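Local coordinates for protein PfEMP1 variant 1 of strain MC (Plasmodium falciparum, PDB 5LGD) that probably binds receptors on the host cell surface, this chain being one helical region of the Duffy-binding-like (DBL) family within a much longer surface protein, at residues A9-W12 with M13-D17; I50-Q53 with K54-Q58; A106-I109 with K110-A114. All coordinates share one frame; numbering follows the deposited sequence.

Contact 1 of 3, residues A9-W12 with M13-D17; sequences AFFW and MWVHD
The backbone N of W14 donates to F10 O at 2.9 Å. H16 N and W12 O make an equally short bond at 2.9 Å, so that A9-W12 and M13-D17 form successive turns of one α-helix. With CG anti to the backbone N (chi1 -179°), the F10 ring swings forward, toward the next turn. There its CE1 lies 4.0 Å from M13 CE, the methyl brought round by bends in the methionine chain. Further along the same ring, F10 CZ comes to 4.2 Å from W14 CD1, and the F10 ring is inclined by 39° to the five-membered ring of W14. F11 runs alongside V15, whose CG2 sits over one face of the phenyl ring, 4.1 Å from F11 CE1. W12 is turned the other way about its first torsion and takes F11 CD1 over the centre of its indole. Polar ends are also held: W14 NE1 bonds E62, while H16 ND1 donates to D17 OD1 and H16 NE2 is hydrogen-bonded to E108 OE1. The H16-D17 bond lies close to the imidazole plane and so helps fix the ring's rotation. F11 and W12 also touch the chain of the other protein, F11 meeting an aromatic ring there edge-to-face. Helices 45-70, 82-90 and 92-103 pack round these aromatic-rich turns, which makes helix 7-29 a core helix of this all-helical DBL-family region of PfEMP1.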
loop_
_atom_site.group_PDB
_atom_site.type_symbol
_atom_site.label_atom_id
_atom_site.label_comp_id
_atom_site.label_asym_id
_atom_site.label_seq_id
_atom_site.Cartn_x
_atom_site.Cartn_y
_atom_site.Cartn_z
ATOM N N ALA B 9 14.078 -22.969 4.104
ATOM C CA ALA B 9 14.965 -23.857 3.327
ATOM C C ALA B 9 14.812 -25.315 3.755
ATOM O O ALA B 9 14.694 -26.199 2.898
ATOM C CB ALA B 9 16.414 -23.428 3.497
ATOM N N PHE B 10 14.817 -25.564 5.093
ATOM C CA PHE B 10 14.690 -26.907 5.634
ATOM C C PHE B 10 13.360 -27.547 5.281
ATOM O O PHE B 10 13.331 -28.701 4.839
ATOM C CB PHE B 10 14.927 -26.922 7.154
ATOM C CG PHE B 10 14.820 -28.307 7.732
ATOM C CD1 PHE B 10 15.901 -29.172 7.705
ATOM C CD2 PHE B 10 13.625 -28.756 8.288
ATOM C CE1 PHE B 10 15.784 -30.473 8.193
ATOM C CE2 PHE B 10 13.523 -30.042 8.817
ATOM C CZ PHE B 10 14.588 -30.903 8.730
ATOM N N PHE B 11 12.266 -26.797 5.505
ATOM C CA PHE B 11 10.887 -27.206 5.233
ATOM C C PHE B 11 10.723 -27.840 3.824
ATOM O O PHE B 11 10.194 -28.946 3.697
ATOM C CB PHE B 11 9.924 -26.000 5.425
ATOM C CG PHE B 11 8.460 -26.306 5.207
ATOM C CD1 PHE B 11 7.923 -26.355 3.921
ATOM C CD2 PHE B 11 7.627 -26.595 6.283
ATOM C CE1 PHE B 11 6.576 -26.676 3.721
ATOM C CE2 PHE B 11 6.266 -26.872 6.086
ATOM C CZ PHE B 11 5.762 -26.948 4.811
ATOM N N TRP B 12 11.186 -27.140 2.787
ATOM C CA TRP B 12 11.037 -27.592 1.410
ATOM C C TRP B 12 11.952 -28.723 1.049
ATOM O O TRP B 12 11.514 -29.650 0.370
ATOM C CB TRP B 12 11.161 -26.409 0.451
ATOM C CG TRP B 12 9.979 -25.517 0.633
ATOM C CD1 TRP B 12 9.956 -24.290 1.231
ATOM C CD2 TRP B 12 8.615 -25.870 0.383
ATOM N NE1 TRP B 12 8.667 -23.820 1.287
ATOM C CE2 TRP B 12 7.824 -24.763 0.751
ATOM C CE3 TRP B 12 7.992 -26.982 -0.206
ATOM C CZ2 TRP B 12 6.446 -24.748 0.585
ATOM C CZ3 TRP B 12 6.626 -26.968 -0.353
ATOM C CH2 TRP B 12 5.868 -25.860 0.036
ATOM N N MET B 13 13.160 -28.719 1.595
ATOM C CA MET B 13 14.129 -29.800 1.433
ATOM C C MET B 13 13.566 -31.118 2.001
ATOM O O MET B 13 13.729 -32.161 1.379
ATOM C CB MET B 13 15.424 -29.441 2.179
ATOM C CG MET B 13 16.589 -30.338 1.818
ATOM S SD MET B 13 17.632 -30.714 3.238
ATOM C CE MET B 13 16.432 -31.497 4.364
ATOM N N TRP B 14 12.958 -31.071 3.191
ATOM C CA TRP B 14 12.404 -32.238 3.876
ATOM C C TRP B 14 11.241 -32.806 3.065
ATOM O O TRP B 14 11.200 -34.019 2.822
ATOM C CB TRP B 14 11.985 -31.898 5.315
ATOM C CG TRP B 14 11.474 -33.080 6.075
ATOM C CD1 TRP B 14 12.170 -33.840 6.971
ATOM C CD2 TRP B 14 10.150 -33.639 6.017
ATOM N NE1 TRP B 14 11.370 -34.850 7.456
ATOM C CE2 TRP B 14 10.131 -34.760 6.872
ATOM C CE3 TRP B 14 8.976 -33.306 5.317
ATOM C CZ2 TRP B 14 8.997 -35.563 7.025
ATOM C CZ3 TRP B 14 7.854 -34.108 5.474
ATOM C CH2 TRP B 14 7.870 -35.210 6.331
ATOM N N VAL B 15 10.305 -31.935 2.666
ATOM C CA VAL B 15 9.134 -32.241 1.830
ATOM C C VAL B 15 9.605 -32.909 0.517
ATOM O O VAL B 15 9.128 -33.990 0.163
ATOM C CB VAL B 15 8.264 -30.969 1.597
ATOM C CG1 VAL B 15 7.287 -31.162 0.436
ATOM C CG2 VAL B 15 7.508 -30.587 2.868
ATOM N N HIS B 16 10.558 -32.279 -0.181
ATOM C CA HIS B 16 11.122 -32.808 -1.409
ATOM C C HIS B 16 11.748 -34.210 -1.208
ATOM O O HIS B 16 11.419 -35.153 -1.941
ATOM C CB HIS B 16 12.177 -31.814 -1.955
ATOM C CG HIS B 16 12.973 -32.377 -3.082
ATOM N ND1 HIS B 16 14.191 -32.994 -2.864
ATOM C CD2 HIS B 16 12.690 -32.421 -4.400
ATOM C CE1 HIS B 16 14.608 -33.380 -4.050
ATOM N NE2 HIS B 16 13.747 -33.042 -5.003
ATOM N N ASP B 17 12.672 -34.329 -0.240
ATOM C CA ASP B 17 13.356 -35.594 0.059
ATOM C C ASP B 17 12.388 -36.697 0.540
ATOM O O ASP B 17 12.614 -37.858 0.220
ATOM C CB ASP B 17 14.474 -35.371 1.101
ATOM C CG ASP B 17 15.584 -34.423 0.672
ATOM O OD1 ASP B 17 15.553 -33.940 -0.492
ATOM O OD2 ASP B 17 16.458 -34.140 1.495
#

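Contact 2 of 3, residues I50-Q53 with K54-Q58; sequences ISFQ and KWVEQ. Unlike the reference sequence in segment 50-53: S51 (reference Cys).
Residues I50-Q53 and K54-Q58 are consecutive turns of one α-helix, in which the backbone N of K54, W55 and V56 reach back four residues to the carbonyls of I50, S51 and F52, while the equivalent bond from E57 N to Q53 O is weak. The helix, 45-70, is one of three long helices in this all-helical domain and turns one side toward helices 7-29 and 144-162. On that side F52 and W55 are neighbours three residues apart. Both aromatic side chains leave the backbone with CG anti to N, and their planes are inclined by only 20°. They nevertheless do not stack: they meet rim to rim, with F52 CE1 3.8 Å from W55 CE3 and neither ring over the face of the other. W25 of helix 7-29 completes the aromatic cluster, meeting W55 edge-to-face and the F52 ring with planes at about 55°. S51, at a position that is cysteine in the reference sequence, borders this packed side beside W25, and its OG makes a weak bond to K47 O. V56 closes the next position on the buried side. Its CG2 branch, anti to the carbonyl carbon and beside the backbone N, is turned back toward F52 and lies above one face of that ring, displaced toward the rim. K54 and E57 make up a more polar side. K54 stretches out from the helix in an extended chain, its CB resting 3.4 Å from S51 O, and E57 carries its carboxylate away from the preceding turn. Q53 leans toward helix 144-162, touching L160. The V56 CG2 methyl near the phenyl ring also lies 3.1 Å from F52 O.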
loop_
_atom_site.group_PDB
_atom_site.type_symbol
_atom_site.label_atom_id
_atom_site.label_comp_id
_atom_site.label_asym_id
_atom_site.label_seq_id
_atom_site.Cartn_x
_atom_site.Cartn_y
_atom_site.Cartn_z
ATOM N N ILE B 50 8.831 -54.058 6.475
ATOM C CA ILE B 50 9.081 -53.589 7.842
ATOM C C ILE B 50 9.895 -52.282 7.819
ATOM O O ILE B 50 9.527 -51.342 8.527
ATOM C CB ILE B 50 9.689 -54.709 8.737
ATOM C CG1 ILE B 50 8.679 -55.860 8.894
ATOM C CG2 ILE B 50 10.111 -54.168 10.111
ATOM C CD1 ILE B 50 9.227 -57.120 9.314
ATOM N N SER B 51 10.972 -52.220 7.007
ATOM C CA SER B 51 11.817 -51.014 6.834
ATOM C C SER B 51 10.999 -49.850 6.279
ATOM O O SER B 51 11.153 -48.709 6.741
ATOM C CB SER B 51 12.984 -51.289 5.889
ATOM O OG SER B 51 13.808 -52.327 6.394
ATOM N N PHE B 52 10.120 -50.155 5.286
ATOM C CA PHE B 52 9.214 -49.188 4.680
ATOM C C PHE B 52 8.204 -48.730 5.770
ATOM O O PHE B 52 8.019 -47.532 5.927
ATOM C CB PHE B 52 8.516 -49.765 3.449
ATOM C CG PHE B 52 7.451 -48.867 2.856
ATOM C CD1 PHE B 52 7.744 -47.553 2.493
ATOM C CD2 PHE B 52 6.170 -49.347 2.617
ATOM C CE1 PHE B 52 6.757 -46.722 1.964
ATOM C CE2 PHE B 52 5.182 -48.514 2.082
ATOM C CZ PHE B 52 5.480 -47.208 1.767
ATOM N N GLN B 53 7.635 -49.666 6.559
ATOM C CA GLN B 53 6.728 -49.338 7.673
ATOM C C GLN B 53 7.427 -48.432 8.704
ATOM O O GLN B 53 6.810 -47.485 9.191
ATOM C CB GLN B 53 6.181 -50.603 8.361
ATOM C CG GLN B 53 5.125 -50.285 9.422
ATOM C CD GLN B 53 4.334 -51.491 9.818
ATOM O OE1 GLN B 53 4.834 -52.390 10.505
ATOM N NE2 GLN B 53 3.070 -51.526 9.415
ATOM N N LYS B 54 8.707 -48.736 9.027
ATOM C CA LYS B 54 9.543 -47.972 9.961
ATOM C C LYS B 54 9.702 -46.539 9.455
ATOM O O LYS B 54 9.459 -45.595 10.211
ATOM C CB LYS B 54 10.931 -48.631 10.095
ATOM C CG LYS B 54 11.644 -48.355 11.415
ATOM C CD LYS B 54 13.155 -48.556 11.295
ATOM C CE LYS B 54 13.829 -48.573 12.650
ATOM N NZ LYS B 54 15.301 -48.744 12.528
ATOM N N TRP B 55 10.106 -46.386 8.163
ATOM C CA TRP B 55 10.291 -45.111 7.501
ATOM C C TRP B 55 9.057 -44.251 7.631
ATOM O O TRP B 55 9.214 -43.086 7.948
ATOM C CB TRP B 55 10.620 -45.332 6.013
ATOM C CG TRP B 55 10.752 -44.077 5.204
ATOM C CD1 TRP B 55 11.832 -43.246 5.141
ATOM C CD2 TRP B 55 9.780 -43.542 4.300
ATOM N NE1 TRP B 55 11.600 -42.234 4.239
ATOM C CE2 TRP B 55 10.355 -42.404 3.691
ATOM C CE3 TRP B 55 8.471 -43.913 3.946
ATOM C CZ2 TRP B 55 9.659 -41.623 2.763
ATOM C CZ3 TRP B 55 7.801 -43.157 2.995
ATOM C CH2 TRP B 55 8.391 -42.024 2.421
ATOM N N VAL B 56 7.838 -44.808 7.380
ATOM C CA VAL B 56 6.557 -44.077 7.469
ATOM C C VAL B 56 6.389 -43.458 8.867
ATOM O O VAL B 56 6.082 -42.277 8.955
ATOM C CB VAL B 56 5.302 -44.909 7.065
ATOM C CG1 VAL B 56 4.062 -44.023 6.949
ATOM C CG2 VAL B 56 5.513 -45.673 5.771
ATOM N N GLU B 57 6.652 -44.228 9.939
ATOM C CA GLU B 57 6.557 -43.740 11.319
ATOM C C GLU B 57 7.603 -42.661 11.622
ATOM O O GLU B 57 7.243 -41.650 12.220
ATOM C CB GLU B 57 6.568 -44.880 12.353
ATOM C CG GLU B 57 5.245 -45.047 13.088
ATOM C CD GLU B 57 4.694 -43.818 13.792
ATOM O OE1 GLU B 57 5.346 -43.334 14.747
ATOM O OE2 GLU B 57 3.611 -43.337 13.389
ATOM N N GLN B 58 8.858 -42.830 11.137
ATOM C CA GLN B 58 9.947 -41.829 11.250
ATOM C C GLN B 58 9.547 -40.504 10.583
ATOM O O GLN B 58 9.791 -39.436 11.153
ATOM C CB GLN B 58 11.250 -42.334 10.587
ATOM C CG GLN B 58 12.371 -42.641 11.574
ATOM C CD GLN B 58 12.931 -44.047 11.416
ATOM O OE1 GLN B 58 12.872 -44.874 12.339
ATOM N NE2 GLN B 58 13.515 -44.344 10.259
#

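Contact 3 of 3, residues A106-I109 with K110-A114; sequences ANEI and KRIEA
K110 begins the second turn of the short α-helix 106-118, its backbone N bonded to A106 O at 3.0 Å. Its side chain runs out fully extended and crosses that of N107, with K110 CD 3.8 Å from N107 OD1. A single water joins their ends, donating to N107 OD1 and accepting from K110 NZ, each at 2.9 Å, so the lysine and the asparagine are tied together at the solvent-facing surface. R111 follows, bonded through its N to N107 O, and the same carbonyl oxygen has R111 CG packed against it at 3.2 Å. The arginine is modelled in two conformations, so any approach of its guanidinium to the first turn, near CA and CB of E108, is tentative. The E108 carboxylate is committed to H16 of helix 7-29, and the glutamate's backbone N bonds D105 OD1 just ahead of the helix. I112 lies beside E108 and points the same way, its CD1 3.8 Å from E108 CG. It thereby packs on the aliphatic part of the buried acid, and it also touches I23 of helix 7-29 and L96 of helix 92-103. E113 completes the walk with a nearly straight backbone bond: its N lies 2.8 Å from I109 O, with an N-H...O angle of 177°.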
loop_
_atom_site.group_PDB
_atom_site.type_symbol
_atom_site.label_atom_id
_atom_site.label_comp_id
_atom_site.label_asym_id
_atom_site.label_seq_id
_atom_site.Cartn_x
_atom_site.Cartn_y
_atom_site.Cartn_z
ATOM N N ALA B 106 11.737 -31.199 -13.848
ATOM C CA ALA B 106 10.373 -31.479 -14.301
ATOM C C ALA B 106 9.981 -32.952 -14.212
ATOM O O ALA B 106 8.808 -33.274 -13.978
ATOM C CB ALA B 106 10.191 -30.971 -15.726
ATOM N N ASN B 107 10.941 -33.845 -14.417
ATOM C CA ASN B 107 10.691 -35.279 -14.381
ATOM C C ASN B 107 10.481 -35.777 -12.999
ATOM O O ASN B 107 9.695 -36.692 -12.780
ATOM C CB ASN B 107 11.795 -36.035 -15.060
ATOM C CG ASN B 107 11.374 -37.418 -15.419
ATOM O OD1 ASN B 107 10.482 -37.641 -16.233
ATOM N ND2 ASN B 107 11.908 -38.364 -14.724
ATOM N N GLU B 108 11.181 -35.168 -12.047
ATOM C CA GLU B 108 11.004 -35.445 -10.646
ATOM C C GLU B 108 9.534 -35.042 -10.301
ATOM O O GLU B 108 8.861 -35.792 -9.597
ATOM C CB GLU B 108 12.059 -34.646 -9.858
ATOM C CG GLU B 108 11.817 -34.500 -8.389
ATOM C CD GLU B 108 12.942 -33.727 -7.747
ATOM O OE1 GLU B 108 13.969 -34.362 -7.414
ATOM O OE2 GLU B 108 12.800 -32.492 -7.581
ATOM N N ILE B 109 9.017 -33.947 -10.906
ATOM C CA ILE B 109 7.634 -33.489 -10.679
ATOM C C ILE B 109 6.655 -34.512 -11.254
ATOM O O ILE B 109 5.741 -34.917 -10.546
ATOM C CB ILE B 109 7.389 -32.041 -11.197
ATOM C CG1 ILE B 109 8.268 -31.030 -10.452
ATOM C CG2 ILE B 109 5.888 -31.648 -11.185
ATOM C CD1 ILE B 109 8.014 -30.863 -8.987
ATOM N N LYS B 110 6.915 -35.013 -12.481
ATOM C CA LYS B 110 6.097 -36.057 -13.122
ATOM C C LYS B 110 5.895 -37.276 -12.183
ATOM O O LYS B 110 4.765 -37.737 -12.027
ATOM C CB LYS B 110 6.757 -36.511 -14.435
ATOM C CG LYS B 110 5.879 -37.364 -15.356
ATOM C CD LYS B 110 6.658 -37.684 -16.624
ATOM C CE LYS B 110 5.778 -38.220 -17.708
ATOM N NZ LYS B 110 6.525 -38.344 -18.980
ATOM N N ARG B 111 7.014 -37.795 -11.596
ATOM C CA ARG B 111 7.058 -38.941 -10.676
ATOM C C ARG B 111 6.242 -38.660 -9.396
ATOM O O ARG B 111 5.510 -39.541 -8.926
ATOM C CB ARG B 111 8.525 -39.316 -10.282
ATOM C CG ARG B 111 9.492 -39.645 -11.438
ATOM C CD ARG B 111 10.730 -40.520 -11.113
ATOM N NE ARG B 111 11.315 -40.393 -9.767
ATOM C CZ ARG B 111 12.140 -39.423 -9.370
ATOM N NH1 ARG B 111 12.439 -38.427 -10.180
ATOM N NH2 ARG B 111 12.611 -39.408 -8.132
ATOM N N ILE B 112 6.382 -37.429 -8.831
ATOM C CA ILE B 112 5.704 -37.014 -7.603
ATOM C C ILE B 112 4.180 -36.951 -7.881
ATOM O O ILE B 112 3.403 -37.575 -7.154
ATOM C CB ILE B 112 6.275 -35.681 -7.050
ATOM C CG1 ILE B 112 7.766 -35.869 -6.652
ATOM C CG2 ILE B 112 5.418 -35.210 -5.840
ATOM C CD1 ILE B 112 8.592 -34.623 -6.311
ATOM N N GLU B 113 3.781 -36.257 -8.975
ATOM C CA GLU B 113 2.405 -36.117 -9.440
ATOM C C GLU B 113 1.761 -37.512 -9.584
ATOM O O GLU B 113 0.666 -37.712 -9.061
ATOM C CB GLU B 113 2.392 -35.336 -10.760
ATOM C CG GLU B 113 1.080 -34.657 -11.100
ATOM C CD GLU B 113 1.086 -33.818 -12.365
ATOM O OE1 GLU B 113 1.980 -34.011 -13.221
ATOM O OE2 GLU B 113 0.173 -32.973 -12.506
ATOM N N ALA B 114 2.479 -38.490 -10.180
ATOM C CA ALA B 114 2.024 -39.883 -10.341
ATOM C C ALA B 114 1.797 -40.568 -8.968
ATOM O O ALA B 114 0.759 -41.220 -8.764
ATOM C CB ALA B 114 3.046 -40.674 -11.140
HETATM O O HOH W 1 9.345 -37.859 -18.934
#

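All three contacts are local, each within one helix, but they occupy different depths of the fold. Contact 1 is the most buried, a run of aromatic and aliphatic side chains on helix 7-29 that also reaches the partner protein. Contact 2, on helix 45-70, is two-faced: its aromatic side packs against the same helix 7-29 some way further along, and its other side is polar. Contact 3 is partly exposed and mixed, with a water-bridged polar outer side and I109, I112 and E108 buried. Contacts 1 and 3 touch directly through a buried histidine-glutamate pair, whereas contacts 2 and 3 lie on opposite sides of the chain's centre, their centres about 23 Å apart.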